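Chitosanase (Bacillus subtilis subsp. subtilis str. 168, PDB 7C6C) hydrolyses internal beta-1,4 linkages between D-glucosamine units of partly acetylated chitosan, as a secreted glycoside hydrolase of family 46. Local coordinates at residues N182-M193 and W204-R215. Numbering follows the deposited sequence.
With LMR ((2S)-2-hydroxybutanedioic acid), chain B.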
ATOM      1  N   ASN A 182       7.839  16.126   6.003  1.00 16.65           N
ATOM      2  CA  ASN A 182       6.651  16.970   6.077  1.00 18.04           C
ATOM      3  C   ASN A 182       6.233  17.448   4.693  1.00 17.09           C
ATOM      4  O   ASN A 182       5.040  17.477   4.369  1.00 16.98           O
ATOM      5  CB  ASN A 182       6.891  18.146   7.018  1.00 19.89           C
ATOM      6  CG  ASN A 182       6.925  17.722   8.466  1.00 22.88           C
ATOM      7  OD1 ASN A 182       6.322  16.721   8.845  1.00 24.50           O
ATOM      8  ND2 ASN A 182       7.630  18.486   9.289  1.00 23.79           N
ATOM      9  N   LYS A 183       7.206  17.798   3.850  1.00 17.91           N
ATOM     10  CA  LYS A 183       6.876  18.187   2.485  1.00 18.60           C
ATOM     11  C   LYS A 183       6.345  17.003   1.688  1.00 17.11           C
ATOM     12  O   LYS A 183       5.430  17.163   0.871  1.00 18.44           O
ATOM     13  CB  LYS A 183       8.089  18.819   1.803  1.00 21.29           C
ATOM     14  CG  LYS A 183       8.654  20.011   2.561  1.00 25.22           C
ATOM     15  CD  LYS A 183       8.797  21.245   1.679  1.00 28.45           C
ATOM     16  CE  LYS A 183       9.388  22.419   2.459  1.00 30.23           C
ATOM     17  NZ  LYS A 183       9.051  23.742   1.852  1.00 32.17           N
ATOM     18  N   PHE A 184       6.899  15.805   1.914  1.00 16.25           N
ATOM     19  CA  PHE A 184       6.383  14.614   1.250  1.00 15.91           C
ATOM     20  C   PHE A 184       4.922  14.381   1.604  1.00 15.01           C
ATOM     21  O   PHE A 184       4.102  14.073   0.731  1.00 14.92           O
ATOM     22  CB  PHE A 184       7.213  13.391   1.637  1.00 15.73           C
ATOM     23  CG  PHE A 184       6.840  12.152   0.871  1.00 15.58           C
ATOM     24  CD1 PHE A 184       5.817  11.324   1.307  1.00 15.56           C
ATOM     25  CD2 PHE A 184       7.491  11.832  -0.312  1.00 15.79           C
ATOM     26  CE1 PHE A 184       5.465  10.200   0.585  1.00 15.94           C
ATOM     27  CE2 PHE A 184       7.147  10.705  -1.031  1.00 16.17           C
ATOM     28  CZ  PHE A 184       6.132   9.891  -0.582  1.00 16.03           C
ATOM     29  N   LEU A 185       4.580  14.511   2.886  1.00 14.41           N
ATOM     30  CA  LEU A 185       3.194  14.325   3.299  1.00 14.42           C
ATOM     31  C   LEU A 185       2.285  15.362   2.644  1.00 15.02           C
ATOM     32  O   LEU A 185       1.159  15.045   2.247  1.00 15.41           O
ATOM     33  CB  LEU A 185       3.097  14.337   4.827  1.00 14.53           C
ATOM     34  CG  LEU A 185       3.751  13.127   5.509  1.00 14.41           C
ATOM     35  CD1 LEU A 185       3.939  13.379   7.002  1.00 15.74           C
ATOM     36  CD2 LEU A 185       2.916  11.876   5.287  1.00 14.29           C
ATOM     37  N   ASP A 186       2.772  16.599   2.490  1.00 15.96           N
ATOM     38  CA  ASP A 186       2.018  17.623   1.768  1.00 17.33           C
ATOM     39  C   ASP A 186       1.794  17.222   0.313  1.00 17.34           C
ATOM     40  O   ASP A 186       0.686  17.356  -0.222  1.00 17.72           O
ATOM     41  CB  ASP A 186       2.777  18.949   1.799  1.00 18.42           C
ATOM     42  CG  ASP A 186       2.767  19.606   3.157  1.00 20.51           C
ATOM     43  OD1 ASP A 186       1.994  19.177   4.037  1.00 21.28           O
ATOM     44  OD2 ASP A 186       3.533  20.581   3.329  1.00 22.48           O
ATOM     45  N   VAL A 187       2.857  16.760  -0.351  1.00 16.81           N
ATOM     46  CA  VAL A 187       2.766  16.349  -1.747  1.00 17.33           C
ATOM     47  C   VAL A 187       1.800  15.181  -1.893  1.00 16.09           C
ATOM     48  O   VAL A 187       0.978  15.142  -2.817  1.00 16.38           O
ATOM     49  CB  VAL A 187       4.171  16.011  -2.280  1.00 18.02           C
ATOM     50  CG1 VAL A 187       4.087  15.235  -3.586  1.00 18.80           C
ATOM     51  CG2 VAL A 187       4.995  17.285  -2.459  1.00 18.58           C
ATOM     52  N   ARG A 188       1.876  14.213  -0.981  1.00 15.17           N
ATOM     53  CA  ARG A 188       0.968  13.075  -1.054  1.00 14.82           C
ATOM     54  C   ARG A 188      -0.475  13.501  -0.823  1.00 15.25           C
ATOM     55  O   ARG A 188      -1.379  13.043  -1.529  1.00 15.44           O
ATOM     56  CB  ARG A 188       1.389  11.990  -0.065  1.00 14.68           C
ATOM     57  CG  ARG A 188       0.529  10.752  -0.177  1.00 13.77           C
ATOM     58  CD  ARG A 188       1.059   9.603   0.656  1.00 13.08           C
ATOM     59  NE  ARG A 188       0.207   8.435   0.486  1.00 11.83           N
ATOM     60  CZ  ARG A 188       0.171   7.400   1.318  1.00 11.15           C
ATOM     61  NH1 ARG A 188       0.960   7.377   2.389  1.00 11.80           N
ATOM     62  NH2 ARG A 188      -0.663   6.392   1.077  1.00 11.73           N
ATOM     63  N   TYR A 189      -0.712  14.373   0.161  1.00 15.59           N
ATOM     64  CA  TYR A 189      -2.059  14.891   0.382  1.00 16.42           C
ATOM     65  C   TYR A 189      -2.616  15.515  -0.890  1.00 16.79           C
ATOM     66  O   TYR A 189      -3.757  15.248  -1.283  1.00 16.69           O
ATOM     67  CB  TYR A 189      -2.041  15.924   1.510  1.00 18.46           C
ATOM     68  CG  TYR A 189      -3.387  16.566   1.755  1.00 20.68           C
ATOM     69  CD1 TYR A 189      -4.300  15.993   2.629  1.00 22.44           C
ATOM     70  CD2 TYR A 189      -3.753  17.738   1.102  1.00 21.69           C
ATOM     71  CE1 TYR A 189      -5.534  16.568   2.854  1.00 23.26           C
ATOM     72  CE2 TYR A 189      -4.988  18.319   1.318  1.00 23.32           C
ATOM     73  CZ  TYR A 189      -5.872  17.730   2.197  1.00 24.45           C
ATOM     74  OH  TYR A 189      -7.106  18.295   2.426  1.00 26.43           O
ATOM     75  N   ASP A 190      -1.819  16.364  -1.541  1.00 17.55           N
ATOM     76  CA  ASP A 190      -2.275  17.020  -2.761  1.00 18.31           C
ATOM     77  C   ASP A 190      -2.596  15.999  -3.842  1.00 18.25           C
ATOM     78  O   ASP A 190      -3.567  16.158  -4.591  1.00 18.91           O
ATOM     79  CB  ASP A 190      -1.211  17.998  -3.257  1.00 20.86           C
ATOM     80  CG  ASP A 190      -1.077  19.220  -2.369  1.00 24.58           C
ATOM     81  OD1 ASP A 190      -2.004  19.498  -1.578  1.00 24.95           O
ATOM     82  OD2 ASP A 190      -0.041  19.907  -2.472  1.00 26.53           O
ATOM     83  N   ASP A 191      -1.798  14.939  -3.933  1.00 17.68           N
ATOM     84  CA  ASP A 191      -2.046  13.931  -4.956  1.00 17.26           C
ATOM     85  C   ASP A 191      -3.315  13.137  -4.667  1.00 16.65           C
ATOM     86  O   ASP A 191      -4.060  12.791  -5.592  1.00 17.36           O
ATOM     87  CB  ASP A 191      -0.845  12.997  -5.076  1.00 17.29           C
ATOM     88  CG  ASP A 191      -0.962  12.074  -6.256  1.00 16.91           C
ATOM     89  OD1 ASP A 191      -0.986  12.609  -7.380  1.00 17.47           O
ATOM     90  OD2 ASP A 191      -1.046  10.842  -6.070  1.00 16.92           O
ATOM     91  N   LEU A 192      -3.575  12.838  -3.392  1.00 15.59           N
ATOM     92  CA  LEU A 192      -4.788  12.111  -3.031  1.00 15.77           C
ATOM     93  C   LEU A 192      -6.032  12.952  -3.278  1.00 16.78           C
ATOM     94  O   LEU A 192      -7.086  12.412  -3.629  1.00 17.66           O
ATOM     95  CB  LEU A 192      -4.726  11.665  -1.570  1.00 14.76           C
ATOM     96  CG  LEU A 192      -3.688  10.590  -1.251  1.00 14.09           C
ATOM     97  CD1 LEU A 192      -3.593  10.397   0.254  1.00 14.03           C
ATOM     98  CD2 LEU A 192      -4.021   9.282  -1.964  1.00 14.09           C
ATOM     99  N   MET A 193      -5.926  14.270  -3.105  1.00 18.16           N
ATOM    100  CA  MET A 193      -7.070  15.152  -3.301  1.00 20.07           C
ATOM    101  C   MET A 193      -7.361  15.399  -4.772  1.00 21.10           C
ATOM    102  O   MET A 193      -8.523  15.574  -5.143  1.00 22.32           O
ATOM    103  CB  MET A 193      -6.831  16.478  -2.572  1.00 21.42           C
ATOM    104  CG  MET A 193      -6.895  16.306  -1.066  1.00 22.63           C
ATOM    105  SD  MET A 193      -8.524  15.854  -0.442  1.00 25.05           S
ATOM    106  CE  MET A 193      -9.355  17.440  -0.497  1.00 27.20           C
ATOM    107  N   TRP A 204      -9.598   8.038  -3.270  1.00 14.16           N
ATOM    108  CA  TRP A 204      -8.395   8.630  -2.698  1.00 14.46           C
ATOM    109  C   TRP A 204      -8.723   9.843  -1.837  1.00 14.53           C
ATOM    110  O   TRP A 204      -8.081  10.069  -0.807  1.00 14.67           O
ATOM    111  CB  TRP A 204      -7.394   8.967  -3.797  1.00 13.47           C
ATOM    112  CG  TRP A 204      -6.596   7.776  -4.218  1.00 12.14           C
ATOM    113  CD1 TRP A 204      -6.842   6.466  -3.906  1.00 12.50           C
ATOM    114  CD2 TRP A 204      -5.403   7.788  -5.001  1.00 12.41           C
ATOM    115  NE1 TRP A 204      -5.873   5.664  -4.459  1.00 12.58           N
ATOM    116  CE2 TRP A 204      -4.976   6.454  -5.133  1.00 12.26           C
ATOM    117  CE3 TRP A 204      -4.653   8.806  -5.606  1.00 13.05           C
ATOM    118  CZ2 TRP A 204      -3.832   6.106  -5.848  1.00 12.75           C
ATOM    119  CZ3 TRP A 204      -3.516   8.462  -6.303  1.00 14.11           C
ATOM    120  CH2 TRP A 204      -3.120   7.121  -6.432  1.00 13.15           C
ATOM    121  N   ARG A 205      -9.750  10.593  -2.213  1.00 15.89           N
ATOM    122  CA  ARG A 205     -10.151  11.747  -1.418  1.00 17.59           C
ATOM    123  C   ARG A 205     -10.603  11.290  -0.030  1.00 18.57           C
ATOM    124  O   ARG A 205     -10.377  11.978   0.956  1.00 19.52           O
ATOM    125  CB  ARG A 205     -11.240  12.559  -2.135  1.00 19.90           C
ATOM    126  CG  ARG A 205     -10.668  13.532  -3.156  1.00 22.54           C
ATOM    127  CD  ARG A 205     -11.716  14.169  -4.067  1.00 26.59           C
ATOM    128  NE  ARG A 205     -11.060  14.888  -5.160  1.00 30.55           N
ATOM    129  CZ  ARG A 205     -11.592  15.116  -6.360  1.00 33.87           C
ATOM    130  NH1 ARG A 205     -10.894  15.775  -7.273  1.00 35.29           N
ATOM    131  NH2 ARG A 205     -12.817  14.707  -6.651  1.00 35.24           N
ATOM    132  N   GLU A 206     -11.223  10.118   0.042  1.00 19.31           N
ATOM    133  CA  GLU A 206     -11.674   9.564   1.310  1.00 20.85           C
ATOM    134  C   GLU A 206     -10.544   8.954   2.127  1.00 18.45           C
ATOM    135  O   GLU A 206     -10.790   8.526   3.257  1.00 19.41           O
ATOM    136  CB  GLU A 206     -12.766   8.516   1.070  1.00 26.36           C
ATOM    137  CG  GLU A 206     -14.177   9.071   1.161  1.00 31.39           C
ATOM    138  CD  GLU A 206     -14.488   9.639   2.535  1.00 35.53           C
ATOM    139  OE1 GLU A 206     -14.504  10.880   2.677  1.00 37.12           O
ATOM    140  OE2 GLU A 206     -14.711   8.845   3.476  1.00 37.37           O
ATOM    141  N   SER A 207      -9.326   8.908   1.587  1.00 15.74           N
ATOM    142  CA  SER A 207      -8.189   8.276   2.241  1.00 14.81           C
ATOM    143  C   SER A 207      -7.191   9.276   2.806  1.00 14.19           C
ATOM    144  O   SER A 207      -6.195   8.855   3.403  1.00 14.05           O
ATOM    145  CB  SER A 207      -7.461   7.356   1.256  1.00 15.15           C
ATOM    146  OG  SER A 207      -6.639   8.107   0.383  1.00 15.98           O
ATOM    147  N   VAL A 208      -7.426  10.582   2.640  1.00 15.01           N
ATOM    148  CA  VAL A 208      -6.425  11.576   3.016  1.00 15.72           C
ATOM    149  C   VAL A 208      -6.104  11.544   4.500  1.00 14.92           C
ATOM    150  O   VAL A 208      -5.030  11.999   4.901  1.00 15.40           O
ATOM    151  CB  VAL A 208      -6.822  13.001   2.565  1.00 17.32           C
ATOM    152  CG1 VAL A 208      -6.897  13.076   1.056  1.00 19.59           C
ATOM    153  CG2 VAL A 208      -8.143  13.423   3.208  1.00 17.64           C
ATOM    154  N   ALA A 209      -7.008  11.018   5.331  1.00 14.25           N
ATOM    155  CA  ALA A 209      -6.746  10.981   6.766  1.00 14.64           C
ATOM    156  C   ALA A 209      -5.466  10.223   7.096  1.00 13.15           C
ATOM    157  O   ALA A 209      -4.849  10.495   8.129  1.00 13.93           O
ATOM    158  CB  ALA A 209      -7.933  10.385   7.522  1.00 16.53           C
ATOM    159  N   ARG A 210      -5.052   9.270   6.253  1.00 12.16           N
ATOM    160  CA  ARG A 210      -3.821   8.540   6.550  1.00 11.44           C
ATOM    161  C   ARG A 210      -2.618   9.468   6.583  1.00 11.62           C
ATOM    162  O   ARG A 210      -1.683   9.245   7.363  1.00 12.03           O
ATOM    163  CB  ARG A 210      -3.624   7.371   5.577  1.00 11.10           C
ATOM    164  CG  ARG A 210      -3.260   7.750   4.150  1.00 11.96           C
ATOM    165  CD  ARG A 210      -3.772   6.709   3.169  1.00 11.79           C
ATOM    166  NE  ARG A 210      -3.032   5.451   3.236  1.00 11.65           N
ATOM    167  CZ  ARG A 210      -3.464   4.323   2.679  1.00 11.44           C
ATOM    168  NH1 ARG A 210      -4.646   4.301   2.077  1.00 13.10           N
ATOM    169  NH2 ARG A 210      -2.730   3.221   2.727  1.00 11.70           N
ATOM    170  N   VAL A 211      -2.633  10.525   5.767  1.00 12.23           N
ATOM    171  CA  VAL A 211      -1.547  11.501   5.803  1.00 13.22           C
ATOM    172  C   VAL A 211      -1.481  12.170   7.171  1.00 12.60           C
ATOM    173  O   VAL A 211      -0.397  12.338   7.745  1.00 13.22           O
ATOM    174  CB  VAL A 211      -1.695  12.525   4.662  1.00 15.00           C
ATOM    175  CG1 VAL A 211      -0.674  13.641   4.831  1.00 16.21           C
ATOM    176  CG2 VAL A 211      -1.522  11.844   3.316  1.00 16.51           C
ATOM    177  N   ASP A 212      -2.639  12.540   7.731  1.00 12.84           N
ATOM    178  CA  ASP A 212      -2.639  13.191   9.036  1.00 14.03           C
ATOM    179  C   ASP A 212      -2.263  12.229  10.155  1.00 12.55           C
ATOM    180  O   ASP A 212      -1.611  12.639  11.120  1.00 13.21           O
ATOM    181  CB  ASP A 212      -3.986  13.854   9.316  1.00 17.13           C
ATOM    182  CG  ASP A 212      -3.909  14.853  10.454  1.00 20.26           C
ATOM    183  OD1 ASP A 212      -3.117  15.819  10.351  1.00 21.73           O
ATOM    184  OD2 ASP A 212      -4.628  14.673  11.455  1.00 22.68           O
ATOM    185  N   VAL A 213      -2.651  10.954  10.059  1.00 11.53           N
ATOM    186  CA  VAL A 213      -2.229   9.990  11.073  1.00 11.64           C
ATOM    187  C   VAL A 213      -0.709   9.888  11.095  1.00 10.53           C
ATOM    188  O   VAL A 213      -0.078   9.891  12.161  1.00 10.68           O
ATOM    189  CB  VAL A 213      -2.896   8.621  10.837  1.00 12.24           C
ATOM    190  CG1 VAL A 213      -2.299   7.575  11.767  1.00 12.41           C
ATOM    191  CG2 VAL A 213      -4.396   8.719  11.043  1.00 13.49           C
ATOM    192  N   LEU A 214      -0.099   9.797   9.909  1.00 10.47           N
ATOM    193  CA  LEU A 214       1.352   9.694   9.823  1.00 10.62           C
ATOM    194  C   LEU A 214       2.018  10.978  10.299  1.00 10.70           C
ATOM    195  O   LEU A 214       3.018  10.936  11.026  1.00 10.85           O
ATOM    196  CB  LEU A 214       1.755   9.345   8.387  1.00 10.80           C
ATOM    197  CG  LEU A 214       1.279   7.963   7.917  1.00 11.11           C
ATOM    198  CD1 LEU A 214       1.362   7.846   6.386  1.00 11.48           C
ATOM    199  CD2 LEU A 214       2.070   6.837   8.600  1.00 11.49           C
ATOM    200  N   ARG A 215       1.461  12.130   9.924  1.00 11.52           N
ATOM    201  CA  ARG A 215       2.012  13.393  10.395  1.00 12.37           C
ATOM    202  C   ARG A 215       1.938  13.503  11.910  1.00 11.60           C
ATOM    203  O   ARG A 215       2.835  14.081  12.530  1.00 12.01           O
ATOM    204  CB  ARG A 215       1.302  14.569   9.725  1.00 14.57           C
ATOM    205  CG  ARG A 215       2.174  15.815   9.699  1.00 16.40           C
ATOM    206  CD  ARG A 215       1.446  17.051   9.218  1.00 17.93           C
ATOM    207  NE  ARG A 215       0.883  16.920   7.874  1.00 18.82           N
ATOM    208  CZ  ARG A 215       1.533  17.184   6.740  1.00 20.46           C
ATOM    209  NH1 ARG A 215       2.806  17.570   6.756  1.00 20.40           N
ATOM    210  NH2 ARG A 215       0.905  17.059   5.581  1.00 21.34           N
TER
HETATM  211  C1  LMR B 301      -8.415  14.283  12.951  1.00 33.89           C
HETATM  212  O1A LMR B 301      -8.735  13.199  13.482  1.00 32.20           O
HETATM  213  O1B LMR B 301      -7.829  15.193  13.575  1.00 34.66           O
HETATM  214  C2  LMR B 301      -8.752  14.518  11.508  1.00 33.46           C
HETATM  215  O2  LMR B 301      -8.513  15.897  11.203  1.00 34.59           O
HETATM  216  C3  LMR B 301      -7.891  13.643  10.598  1.00 31.44           C
HETATM  217  C4  LMR B 301      -8.323  12.193  10.656  1.00 29.41           C
HETATM  218  O4A LMR B 301      -9.515  11.914  10.393  1.00 28.29           O
HETATM  219  O4B LMR B 301      -7.474  11.321  10.957  1.00 28.95           O
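Val211 fits as a knob into the hole formed by Leu185, Arg188, Tyr189 and Leu192, where helix 182-193 and helix 209-215 run nearly antiparallel (168°) with their axes 9.7 Å apart. Its two methyls divide the work: CG1, anti to the backbone N (chi1 172°), lies 3.8 Å from Leu185 CB, while CG2 faces Leu192 CD1. Toward the C-terminal end of helix 182-193, Leu192 CD2 packs against the Trp204 indole, 3.7 Å from Trp204 CD2. Val208 CG1 wedges between Leu192 CB and Met193 SD, and its CB meets Tyr189 CE1 at 3.8 Å.

Arginines close both ends of this apolar seam. The extended Arg205 sends NE almost straight to Met193 O (2.6 Å, 163°), with the oxygen near the guanidinium plane; NH1 adds a weak bond to the same carbonyl and also bonds Asn194 OD1; together they tie the end of helix 177-193 to segment 204-215. At the other end Arg215, bent at chi3, lays one guanidinium face over Leu185 CB. Its NH2 forms a salt bridge with Asp186 OD1 (2.8 Å), though the hydrogen bond within it is bent and weak, and NH1 reaches Asn182 O from the face opposite that used by Asp186 N.

On the buried side, Arg188 NH2 stands over a face of the Arg210 guanidinium, 3.3 Å from Arg210 NE. Asp142 of helix 134-147 bridges both arginines and probably offsets their like charges; Arg188 also bonds Gln146, and Arg210 pairs with Glu19, the predicted proton donor on helix 5-20. Helix 209-219 packs on helix 177-193 and, through Arg210, Val213 and Leu214, on Phe18 of helix 5-20, while Ala209 and Asp212 line a malate pocket completed by strand 229-233 and the following turn.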